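Local coordinates for uncharacterized protein (Bacteroides eggerthii, PDB 4L3R), which is of unknown function but belongs to the DUF4847 family of the calycin clan, whose antiparallel beta-barrels often bind small hydrophobic molecules, at residues D4-I9 with L84-K89; T14-R19 with E45-T50; A74-I79 with S102-L107; H91-S96 with F119-D124. All coordinates share one frame; numbering follows the deposited sequence.

Interaction 1 (D4-I9 with L84-K89)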
# COMPACT_ATOMS: atom_id res chain seq x y z
N ASP B 4 7.82 -8.42 -4.65
CA ASP B 4 6.43 -8.39 -5.14
C ASP B 4 5.59 -9.49 -4.46
O ASP B 4 4.37 -9.38 -4.45
CB ASP B 4 6.39 -8.55 -6.68
CG ASP B 4 5.02 -8.32 -7.32
OD1 ASP B 4 4.25 -7.49 -6.80
OD2 ASP B 4 4.74 -8.96 -8.36
N ASP B 5 6.24 -10.54 -3.90
CA ASP B 5 5.54 -11.60 -3.17
C ASP B 5 4.81 -11.01 -1.96
O ASP B 5 3.69 -11.44 -1.67
CB ASP B 5 6.51 -12.71 -2.70
CG ASP B 5 7.11 -13.57 -3.80
OD1 ASP B 5 6.91 -13.25 -4.99
OD2 ASP B 5 7.77 -14.58 -3.46
N VAL B 6 5.43 -10.02 -1.28
CA VAL B 6 4.85 -9.35 -0.12
C VAL B 6 3.68 -8.46 -0.54
O VAL B 6 2.65 -8.48 0.12
CB VAL B 6 5.90 -8.51 0.66
CG1 VAL B 6 5.25 -7.64 1.74
CG2 VAL B 6 6.95 -9.42 1.28
N MSE B 7 3.83 -7.70 -1.65
CA MSE B 7 2.74 -6.79 -2.04
C MSE B 7 1.59 -7.55 -2.72
O MSE B 7 0.51 -6.98 -2.83
CB MSE B 7 3.24 -5.62 -2.89
CG MSE B 7 3.26 -4.28 -2.11
SE MSE B 7 4.03 -4.34 -0.29
CE MSE B 7 5.74 -5.02 -0.82
N GLU B 8 1.76 -8.85 -3.06
CA GLU B 8 0.65 -9.64 -3.57
C GLU B 8 -0.31 -9.99 -2.41
O GLU B 8 -1.48 -10.28 -2.67
CB GLU B 8 1.16 -10.91 -4.29
CG GLU B 8 0.10 -11.69 -5.06
CD GLU B 8 -0.77 -10.90 -6.03
OE1 GLU B 8 -0.23 -9.99 -6.70
OE2 GLU B 8 -1.98 -11.20 -6.11
N ILE B 9 0.15 -9.90 -1.15
CA ILE B 9 -0.66 -10.15 0.04
C ILE B 9 -1.62 -8.94 0.26
O ILE B 9 -2.73 -9.14 0.76
CB ILE B 9 0.25 -10.43 1.28
CG1 ILE B 9 1.12 -11.69 1.05
CG2 ILE B 9 -0.56 -10.60 2.55
CD1 ILE B 9 2.31 -11.82 1.99
N LEU B 84 2.21 -3.69 11.77
CA LEU B 84 2.74 -4.82 11.03
C LEU B 84 4.23 -4.67 10.73
O LEU B 84 4.68 -3.62 10.29
CB LEU B 84 1.97 -4.95 9.70
CG LEU B 84 2.47 -6.02 8.70
CD1 LEU B 84 2.25 -7.41 9.24
CD2 LEU B 84 1.82 -5.82 7.35
N LYS B 85 4.97 -5.77 10.94
CA LYS B 85 6.37 -5.95 10.56
C LYS B 85 6.34 -7.15 9.63
O LYS B 85 5.73 -8.16 10.00
CB LYS B 85 7.30 -6.17 11.77
CG LYS B 85 7.24 -5.08 12.83
CD LYS B 85 8.22 -3.94 12.59
CE LYS B 85 9.64 -4.31 12.96
NZ LYS B 85 10.46 -3.10 13.20
N ILE B 86 6.87 -7.04 8.42
CA ILE B 86 6.86 -8.16 7.47
C ILE B 86 8.10 -8.08 6.60
O ILE B 86 8.44 -6.99 6.15
CB ILE B 86 5.54 -8.19 6.63
CG1 ILE B 86 5.44 -9.51 5.83
CG2 ILE B 86 5.43 -6.98 5.69
CD1 ILE B 86 4.10 -9.73 5.24
N ASP B 87 8.79 -9.20 6.39
CA ASP B 87 10.00 -9.24 5.57
C ASP B 87 9.86 -10.32 4.50
O ASP B 87 9.77 -11.50 4.83
CB ASP B 87 11.23 -9.50 6.45
CG ASP B 87 12.56 -9.43 5.72
OD1 ASP B 87 12.60 -8.92 4.58
OD2 ASP B 87 13.56 -9.91 6.29
N GLY B 88 9.86 -9.91 3.23
CA GLY B 88 9.74 -10.81 2.10
C GLY B 88 10.93 -11.73 1.87
O GLY B 88 10.77 -12.78 1.24
N LYS B 89 12.13 -11.32 2.34
CA LYS B 89 13.35 -12.11 2.17
C LYS B 89 13.37 -13.25 3.17
O LYS B 89 13.54 -14.41 2.78
CB LYS B 89 14.60 -11.21 2.35
CG LYS B 89 15.92 -11.89 1.99
CD LYS B 89 17.10 -10.97 2.25
CE LYS B 89 18.44 -11.65 2.05
NZ LYS B 89 18.76 -11.86 0.61
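Val-6 sets CG1 anti to its backbone N (chi1 171°). Ile-86 has its own CG1 anti (chi1 -169°) and its CG2 between the backbone N and the carbonyl carbon, and this CG2 is the branch that Val-6 CG1 meets, tip to tip, at 4.0 Å. This is the short N-terminal helix of a calycin-like barrel packing against the end of strand 78-87, a placement consistent with a lid over one barrel opening. The two run roughly antiparallel, with axes 9.7 Å apart, and are joined by apolar contact. Branched aliphatic residues suit the place because they fill it without a polar group that would need a partner. Further along the helix, Ile-9 extends CD1 to within 4.3 Å of Ile-86 CD1, and the side chain of Tyr-121 packs on all three. The second subunit joins in from outside: its Asp-61 accepts a hydrogen bond from Gly-88 N and also packs against Val-6. Where the strand gives way to a turn, glycine suits the tight fit, since a CB at Gly-88 would run into the valine. The closest approach lies here, with Val-6 CG2 3.2 Å from Gly-88 CA.

Interaction 2 (T14-R19 with E45-T50)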
# COMPACT_ATOMS: atom_id res chain seq x y z
N THR B 14 -9.24 -10.09 0.32
CA THR B 14 -9.60 -10.41 1.69
C THR B 14 -9.23 -11.87 1.91
O THR B 14 -9.68 -12.74 1.15
CB THR B 14 -11.08 -10.11 1.92
OG1 THR B 14 -11.29 -8.71 1.70
CG2 THR B 14 -11.54 -10.49 3.33
N TRP B 15 -8.40 -12.13 2.91
CA TRP B 15 -7.97 -13.49 3.26
C TRP B 15 -9.03 -14.10 4.16
O TRP B 15 -9.36 -13.50 5.18
CB TRP B 15 -6.61 -13.45 3.96
CG TRP B 15 -5.51 -13.07 3.03
CD1 TRP B 15 -4.98 -11.82 2.87
CD2 TRP B 15 -4.93 -13.89 2.02
NE1 TRP B 15 -4.03 -11.85 1.88
CE2 TRP B 15 -3.99 -13.10 1.33
CE3 TRP B 15 -5.08 -15.24 1.66
CZ2 TRP B 15 -3.19 -13.62 0.30
CZ3 TRP B 15 -4.31 -15.74 0.63
CH2 TRP B 15 -3.37 -14.94 -0.04
N LYS B 16 -9.59 -15.25 3.76
CA LYS B 16 -10.63 -15.94 4.51
C LYS B 16 -10.02 -17.16 5.19
O LYS B 16 -9.38 -17.96 4.52
CB LYS B 16 -11.77 -16.35 3.55
CG LYS B 16 -12.88 -17.22 4.17
CD LYS B 16 -13.74 -16.49 5.19
CE LYS B 16 -14.72 -17.45 5.82
NZ LYS B 16 -15.92 -16.75 6.35
N LEU B 17 -10.24 -17.30 6.51
CA LEU B 17 -9.72 -18.44 7.27
C LEU B 17 -10.26 -19.76 6.74
O LEU B 17 -11.47 -19.89 6.54
CB LEU B 17 -10.11 -18.30 8.75
CG LEU B 17 -9.54 -19.37 9.69
CD1 LEU B 17 -8.07 -19.12 9.96
CD2 LEU B 17 -10.36 -19.43 10.98
N SER B 18 -9.37 -20.73 6.49
CA SER B 18 -9.74 -22.07 6.01
C SER B 18 -9.36 -23.18 7.01
O SER B 18 -9.93 -24.26 6.93
CB SER B 18 -9.08 -22.35 4.66
OG SER B 18 -7.67 -22.27 4.77
N ARG B 19 -8.41 -22.93 7.94
CA ARG B 19 -7.95 -23.95 8.88
C ARG B 19 -7.07 -23.37 9.98
O ARG B 19 -6.43 -22.33 9.77
CB ARG B 19 -7.15 -25.04 8.13
CG ARG B 19 -5.99 -24.52 7.30
CD ARG B 19 -5.54 -25.54 6.26
NE ARG B 19 -4.33 -25.09 5.56
CZ ARG B 19 -3.07 -25.27 5.98
NH1 ARG B 19 -2.82 -25.90 7.12
NH2 ARG B 19 -2.06 -24.81 5.26
N GLU B 45 -20.76 -22.94 11.68
CA GLU B 45 -21.85 -22.13 11.14
C GLU B 45 -21.42 -20.66 11.11
O GLU B 45 -21.71 -19.96 10.14
CB GLU B 45 -23.16 -22.31 11.93
CG GLU B 45 -23.82 -23.66 11.73
CD GLU B 45 -24.19 -24.02 10.30
OE1 GLU B 45 -24.54 -23.11 9.52
OE2 GLU B 45 -24.13 -25.23 9.96
N LEU B 46 -20.70 -20.19 12.15
CA LEU B 46 -20.17 -18.82 12.17
C LEU B 46 -19.08 -18.65 11.10
O LEU B 46 -18.98 -17.57 10.52
CB LEU B 46 -19.62 -18.47 13.57
CG LEU B 46 -20.69 -18.33 14.65
CD1 LEU B 46 -20.09 -18.41 16.03
CD2 LEU B 46 -21.48 -17.03 14.49
N LEU B 47 -18.31 -19.72 10.81
CA LEU B 47 -17.27 -19.68 9.78
C LEU B 47 -17.86 -19.61 8.36
O LEU B 47 -17.19 -19.08 7.48
CB LEU B 47 -16.35 -20.91 9.90
CG LEU B 47 -15.12 -20.97 9.00
CD1 LEU B 47 -14.18 -19.80 9.26
CD2 LEU B 47 -14.37 -22.28 9.19
N LYS B 48 -19.09 -20.13 8.13
CA LYS B 48 -19.75 -20.05 6.81
C LYS B 48 -20.13 -18.60 6.45
O LYS B 48 -20.29 -18.30 5.26
CB LYS B 48 -21.02 -20.93 6.74
CG LYS B 48 -20.75 -22.42 6.56
CD LYS B 48 -22.06 -23.21 6.52
CE LYS B 48 -21.86 -24.71 6.41
NZ LYS B 48 -21.63 -25.36 7.73
N ILE B 49 -20.32 -17.71 7.45
CA ILE B 49 -20.68 -16.31 7.20
C ILE B 49 -19.49 -15.64 6.52
O ILE B 49 -18.37 -15.72 7.03
CB ILE B 49 -21.13 -15.57 8.49
CG1 ILE B 49 -22.45 -16.18 9.03
CG2 ILE B 49 -21.30 -14.07 8.24
CD1 ILE B 49 -22.81 -15.83 10.48
N THR B 50 -19.73 -15.00 5.36
CA THR B 50 -18.69 -14.38 4.52
C THR B 50 -17.77 -13.42 5.28
O THR B 50 -16.56 -13.54 5.19
CB THR B 50 -19.36 -13.63 3.34
OG1 THR B 50 -20.16 -14.57 2.62
CG2 THR B 50 -18.35 -12.98 2.39
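Lys-16 and Leu-47 supply most of the meeting between strand 15-22 and the C-terminal turn of helix 37-48, a polar contact with an apolar patch beside it. The polar part centres on one ammonium group. The lysine chain leaves the strand with CG anti to the backbone N and bends at the next bond (chi2 69°), and its NZ arrives among backbone carbonyls at the end of the helix and just past it. Its strongest polar partner is Asn-52 O, just beyond the segment. It also donates to Leu-47 O at 2.9 Å, with a C=O...N angle of 151° and the donor tilted 27° from the carbonyl plane. A weak bond goes to Thr-50 O, 3.5 Å from NZ. Ile-49 O is nearer, 2.7 Å from NZ, but the angle is too poor for a hydrogen bond. The apolar part involves the leucines: Leu-47 CD1 lies 4.2 Å from Leu-17 CD2 and 3.8 Å from the backbone O of Leu-17, while Phe-53 packs on both side chains. The lysine belongs to both parts, since its CE stands 4.2 Å from Leu-47 CD1. Within the helix, exposed Glu-45 and Lys-48 form a long salt bridge, with NZ of Lys-48 3.4 Å from OE2 of Glu-45. A long cationic side chain suits position 16 because it can span from sheet to helix, its methylenes beside leucine and its charge among carbonyl oxygens, where it probably offsets the partial negative charge that gathers at a helix C-terminus.

Interaction 3 (A74-I79 with S102-L107)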
# COMPACT_ATOMS: atom_id res chain seq x y z
N ALA B 74 -13.07 -11.45 13.45
CA ALA B 74 -13.40 -12.81 13.86
C ALA B 74 -14.93 -12.95 13.81
O ALA B 74 -15.45 -13.22 12.74
CB ALA B 74 -12.83 -13.11 15.23
N VAL B 75 -15.65 -12.74 14.93
CA VAL B 75 -17.11 -12.81 14.95
C VAL B 75 -17.61 -11.51 15.58
O VAL B 75 -18.13 -10.65 14.87
CB VAL B 75 -17.63 -14.09 15.68
CG1 VAL B 75 -19.16 -14.10 15.75
CG2 VAL B 75 -17.11 -15.35 14.99
N LYS B 76 -17.42 -11.34 16.90
CA LYS B 76 -17.80 -10.13 17.63
C LYS B 76 -16.59 -9.18 17.83
O LYS B 76 -16.81 -8.01 18.14
CB LYS B 76 -18.40 -10.49 19.00
CG LYS B 76 -19.61 -11.41 18.89
CD LYS B 76 -20.41 -11.51 20.18
CE LYS B 76 -19.63 -12.13 21.31
NZ LYS B 76 -20.51 -12.50 22.45
N ALA B 77 -15.34 -9.67 17.65
CA ALA B 77 -14.15 -8.84 17.87
C ALA B 77 -13.45 -8.47 16.56
O ALA B 77 -13.51 -9.21 15.58
CB ALA B 77 -13.18 -9.56 18.78
N ASN B 78 -12.77 -7.32 16.58
CA ASN B 78 -12.03 -6.77 15.45
C ASN B 78 -10.61 -6.40 15.83
O ASN B 78 -10.36 -5.96 16.94
CB ASN B 78 -12.71 -5.49 14.93
CG ASN B 78 -13.97 -5.74 14.15
OD1 ASN B 78 -13.92 -6.12 12.98
ND2 ASN B 78 -15.13 -5.55 14.77
N ILE B 79 -9.71 -6.52 14.86
CA ILE B 79 -8.34 -6.02 14.92
C ILE B 79 -8.33 -4.90 13.88
O ILE B 79 -8.67 -5.17 12.73
CB ILE B 79 -7.29 -7.13 14.67
CG1 ILE B 79 -7.39 -8.21 15.77
CG2 ILE B 79 -5.87 -6.52 14.60
CD1 ILE B 79 -6.51 -9.42 15.53
N SER B 102 -14.92 -8.54 22.78
CA SER B 102 -14.64 -9.83 23.40
C SER B 102 -15.29 -10.96 22.61
O SER B 102 -16.34 -10.75 22.00
CB SER B 102 -15.18 -9.81 24.83
OG SER B 102 -14.66 -10.87 25.62
N GLU B 103 -14.69 -12.16 22.64
CA GLU B 103 -15.24 -13.33 21.96
C GLU B 103 -15.71 -14.39 22.95
O GLU B 103 -15.07 -14.59 23.98
CB GLU B 103 -14.20 -13.96 21.03
CG GLU B 103 -13.81 -13.10 19.84
CD GLU B 103 -14.87 -12.92 18.77
OE1 GLU B 103 -16.03 -13.37 18.95
OE2 GLU B 103 -14.54 -12.32 17.72
N SER B 104 -16.83 -15.07 22.63
CA SER B 104 -17.32 -16.21 23.39
C SER B 104 -17.01 -17.52 22.63
O SER B 104 -16.78 -18.55 23.26
CB SER B 104 -18.82 -16.09 23.67
OG SER B 104 -19.62 -16.19 22.49
N ASP B 105 -17.01 -17.49 21.29
CA ASP B 105 -16.75 -18.66 20.46
C ASP B 105 -15.28 -19.08 20.55
O ASP B 105 -14.40 -18.23 20.41
CB ASP B 105 -17.13 -18.35 19.00
CG ASP B 105 -17.20 -19.57 18.13
OD1 ASP B 105 -18.23 -20.27 18.16
OD2 ASP B 105 -16.21 -19.85 17.42
N LYS B 106 -15.01 -20.38 20.77
CA LYS B 106 -13.64 -20.88 20.91
C LYS B 106 -12.81 -20.70 19.64
O LYS B 106 -11.62 -20.41 19.77
CB LYS B 106 -13.62 -22.36 21.33
CG LYS B 106 -14.11 -22.58 22.76
CD LYS B 106 -13.98 -24.04 23.15
CE LYS B 106 -14.36 -24.31 24.59
NZ LYS B 106 -14.10 -25.72 24.97
N LEU B 107 -13.39 -20.87 18.44
CA LEU B 107 -12.63 -20.66 17.20
C LEU B 107 -12.24 -19.18 17.07
O LEU B 107 -11.11 -18.89 16.67
CB LEU B 107 -13.43 -21.10 15.96
CG LEU B 107 -12.67 -21.06 14.62
CD1 LEU B 107 -11.47 -22.00 14.63
CD2 LEU B 107 -13.59 -21.39 13.46
O HOH W 1 -18.66 -11.61 24.24
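The side chains of Glu-103 and Lys-76 pass in opposite senses, the acid reaching into the turn between strands 66-73 and 78-87 while the lysine runs back over the loop that leads to helix 106-116. The glutamate chain bends at its second torsion (chi2 -70°), and its carboxylate meets three successive backbone N-H groups. OE2 takes two of them from opposite faces of the carboxylate plane: Val-75 N, at 3.0 Å, comes in on the syn side, nearly straight at 167°, and Ala-77 N, at 2.8 Å, comes from above, 64° out of the plane. Between them Lys-76 N is shared weakly by both oxygens, 3.2 Å from OE1. Small residues suit the turn, because the methyl groups of alanine let the carboxylate in: CB of Ala-74 lies 3.1 Å from Glu-103 OE2, and CB of Ala-77 3.7 Å from Glu-103 CG. Lys-76, passing the other way, brings CE to 3.6 Å from Ser-102 O, and a water that accepts from its NZ at 2.7 Å donates a weak bond to that same carbonyl. Next along the loop, Asp-105 stands at the N-cap of helix 106-116, accepting a weak bond from Leu-107 N and a hydrogen bond from Ser-43. An alanine in place of Glu-103 would probably leave the N-H groups of Val-75, Lys-76 and Ala-77 without their acceptor and let the turn change shape. The contact thus works as anion binding by main-chain N-H groups, in which those groups, and perhaps the more distant lysine charge, would stabilise the ionised carboxylate.

Interaction 4 (H91-S96 with F119-D124)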
# COMPACT_ATOMS: atom_id res chain seq x y z
N HIS B 91 10.79 -14.07 5.13
CA HIS B 91 9.42 -14.56 5.29
C HIS B 91 8.97 -14.51 6.77
O HIS B 91 8.28 -15.41 7.24
CB HIS B 91 9.25 -15.97 4.69
CG HIS B 91 9.15 -15.95 3.20
ND1 HIS B 91 10.27 -16.00 2.39
CD2 HIS B 91 8.05 -15.85 2.41
CE1 HIS B 91 9.82 -15.94 1.15
NE2 HIS B 91 8.49 -15.85 1.11
N THR B 92 9.35 -13.44 7.48
CA THR B 92 8.98 -13.23 8.88
C THR B 92 7.79 -12.28 8.91
O THR B 92 7.55 -11.55 7.95
CB THR B 92 10.16 -12.69 9.68
OG1 THR B 92 10.61 -11.47 9.11
CG2 THR B 92 11.32 -13.69 9.76
N ILE B 93 7.04 -12.29 10.01
CA ILE B 93 5.88 -11.42 10.18
C ILE B 93 5.60 -11.25 11.67
O ILE B 93 5.76 -12.19 12.43
CB ILE B 93 4.62 -11.93 9.42
CG1 ILE B 93 3.46 -10.92 9.54
CG2 ILE B 93 4.19 -13.32 9.92
CD1 ILE B 93 2.31 -11.18 8.66
N SER B 94 5.17 -10.05 12.06
CA SER B 94 4.81 -9.75 13.44
C SER B 94 3.60 -8.78 13.42
O SER B 94 3.61 -7.82 12.65
CB SER B 94 6.01 -9.21 14.21
OG SER B 94 5.75 -8.04 14.96
N ILE B 95 2.56 -9.08 14.20
CA ILE B 95 1.34 -8.27 14.32
C ILE B 95 1.24 -7.83 15.77
O ILE B 95 1.22 -8.69 16.64
CB ILE B 95 0.08 -9.07 13.86
CG1 ILE B 95 0.21 -9.49 12.37
CG2 ILE B 95 -1.22 -8.25 14.12
CD1 ILE B 95 -0.82 -10.56 11.88
N SER B 96 1.20 -6.52 16.03
CA SER B 96 1.14 -5.98 17.39
C SER B 96 -0.08 -5.08 17.58
O SER B 96 -0.42 -4.30 16.70
CB SER B 96 2.41 -5.18 17.68
OG SER B 96 3.56 -5.97 17.50
N PHE B 119 4.77 -15.32 13.83
CA PHE B 119 6.21 -15.03 13.77
C PHE B 119 6.77 -15.22 12.34
O PHE B 119 7.76 -14.55 12.01
CB PHE B 119 6.99 -15.88 14.78
CG PHE B 119 6.93 -17.37 14.59
CD1 PHE B 119 5.91 -18.12 15.16
CD2 PHE B 119 7.98 -18.05 13.97
CE1 PHE B 119 5.88 -19.51 15.02
CE2 PHE B 119 7.96 -19.43 13.86
CZ PHE B 119 6.91 -20.15 14.37
N LYS B 120 6.18 -16.10 11.50
CA LYS B 120 6.63 -16.30 10.11
C LYS B 120 5.45 -16.73 9.24
O LYS B 120 4.38 -17.02 9.76
CB LYS B 120 7.80 -17.31 10.02
CG LYS B 120 7.44 -18.77 10.34
CD LYS B 120 8.66 -19.71 10.26
CE LYS B 120 8.27 -21.16 10.40
NZ LYS B 120 9.45 -22.07 10.30
N TYR B 121 5.65 -16.73 7.91
CA TYR B 121 4.58 -17.08 6.98
C TYR B 121 5.11 -17.64 5.66
O TYR B 121 6.31 -17.63 5.39
CB TYR B 121 3.74 -15.82 6.65
CG TYR B 121 4.42 -14.86 5.70
CD1 TYR B 121 5.40 -13.98 6.16
CD2 TYR B 121 4.15 -14.88 4.34
CE1 TYR B 121 6.07 -13.13 5.28
CE2 TYR B 121 4.83 -14.05 3.45
CZ TYR B 121 5.79 -13.18 3.93
OH TYR B 121 6.48 -12.34 3.09
N GLU B 122 4.18 -18.08 4.83
CA GLU B 122 4.42 -18.50 3.46
C GLU B 122 3.09 -18.36 2.71
O GLU B 122 2.03 -18.37 3.33
CB GLU B 122 5.03 -19.92 3.38
CG GLU B 122 4.13 -21.04 3.88
CD GLU B 122 4.79 -22.41 4.00
OE1 GLU B 122 6.00 -22.53 3.71
OE2 GLU B 122 4.09 -23.36 4.42
N GLY B 123 3.17 -18.12 1.41
CA GLY B 123 1.97 -17.95 0.61
C GLY B 123 2.21 -17.64 -0.85
O GLY B 123 3.34 -17.39 -1.28
N ASP B 124 1.11 -17.68 -1.62
CA ASP B 124 1.10 -17.39 -3.05
C ASP B 124 -0.10 -16.45 -3.32
O ASP B 124 -0.58 -15.80 -2.39
CB ASP B 124 1.08 -18.71 -3.86
CG ASP B 124 -0.21 -19.52 -3.84
OD1 ASP B 124 -1.09 -19.21 -3.01
OD2 ASP B 124 -0.32 -20.48 -4.63
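Tyr-121 packs against buried Ile-93 and the partly exposed His-91 at the seam where strands 92-96 and 118-123, the first and last in sheet order, close the sheet into a calycin-like barrel. The seam is short: the strand directions make an angle of 123°, well short of antiparallel, and the sole bridge, the non-hydrogen-bonded pair Thr-92 and Lys-120, is flanked by the bonds Tyr-121 N to His-91 O (3.0 Å) and Ile-93 N to Phe-119 O (3.1 Å). Packing is dense around the tyrosine. Its CD1 lies 3.9 Å from Ile-93 CB, its CE1 edge meets Thr-92 O in the ring plane at 3.4 Å, and its CZ lies 3.8 Å from His-91 CD2, the two side chains roughly perpendicular with ring planes at 49°. An alanine at Tyr-121 would probably open a gap beside Ile-93 and His-91 and take away support from Val-6 and Ile-9. On the looser side Phe-119 and Lys-120 point away, although Lys-120 CB still touches His-91 O, and the lysine makes a cation-pi contact with Tyr-131. With just two backbone bonds across it, the seam probably relies on the apolar and aromatic contacts of Tyr-121 as well.

Overall arrangement
The four contacts tie one eight-stranded antiparallel sheet to itself and to its helices. Interactions 1 and 4 are neighbours, their centres about 8 Å apart, and share a core: Val-6 CG2 lies 3.5 Å from Tyr-121 OH, and strands 78-87 and 92-96 are paired through Lys-85 O and Ser-94 N. Interactions 2 and 3, their centres about 13 Å apart, form a second group, in which Leu-46 touches both Val-75 and Asp-105. The groups lie well apart, with the centres of interactions 1 and 3 about 26 Å from each other although both use strand 78-87. Trp-15 links them, its NE1 probably hydrogen-bonded to Ile-9 O and its ring reaching Asp-124. No ligand site is established here; a calycin-like interior pocket remains only an inference.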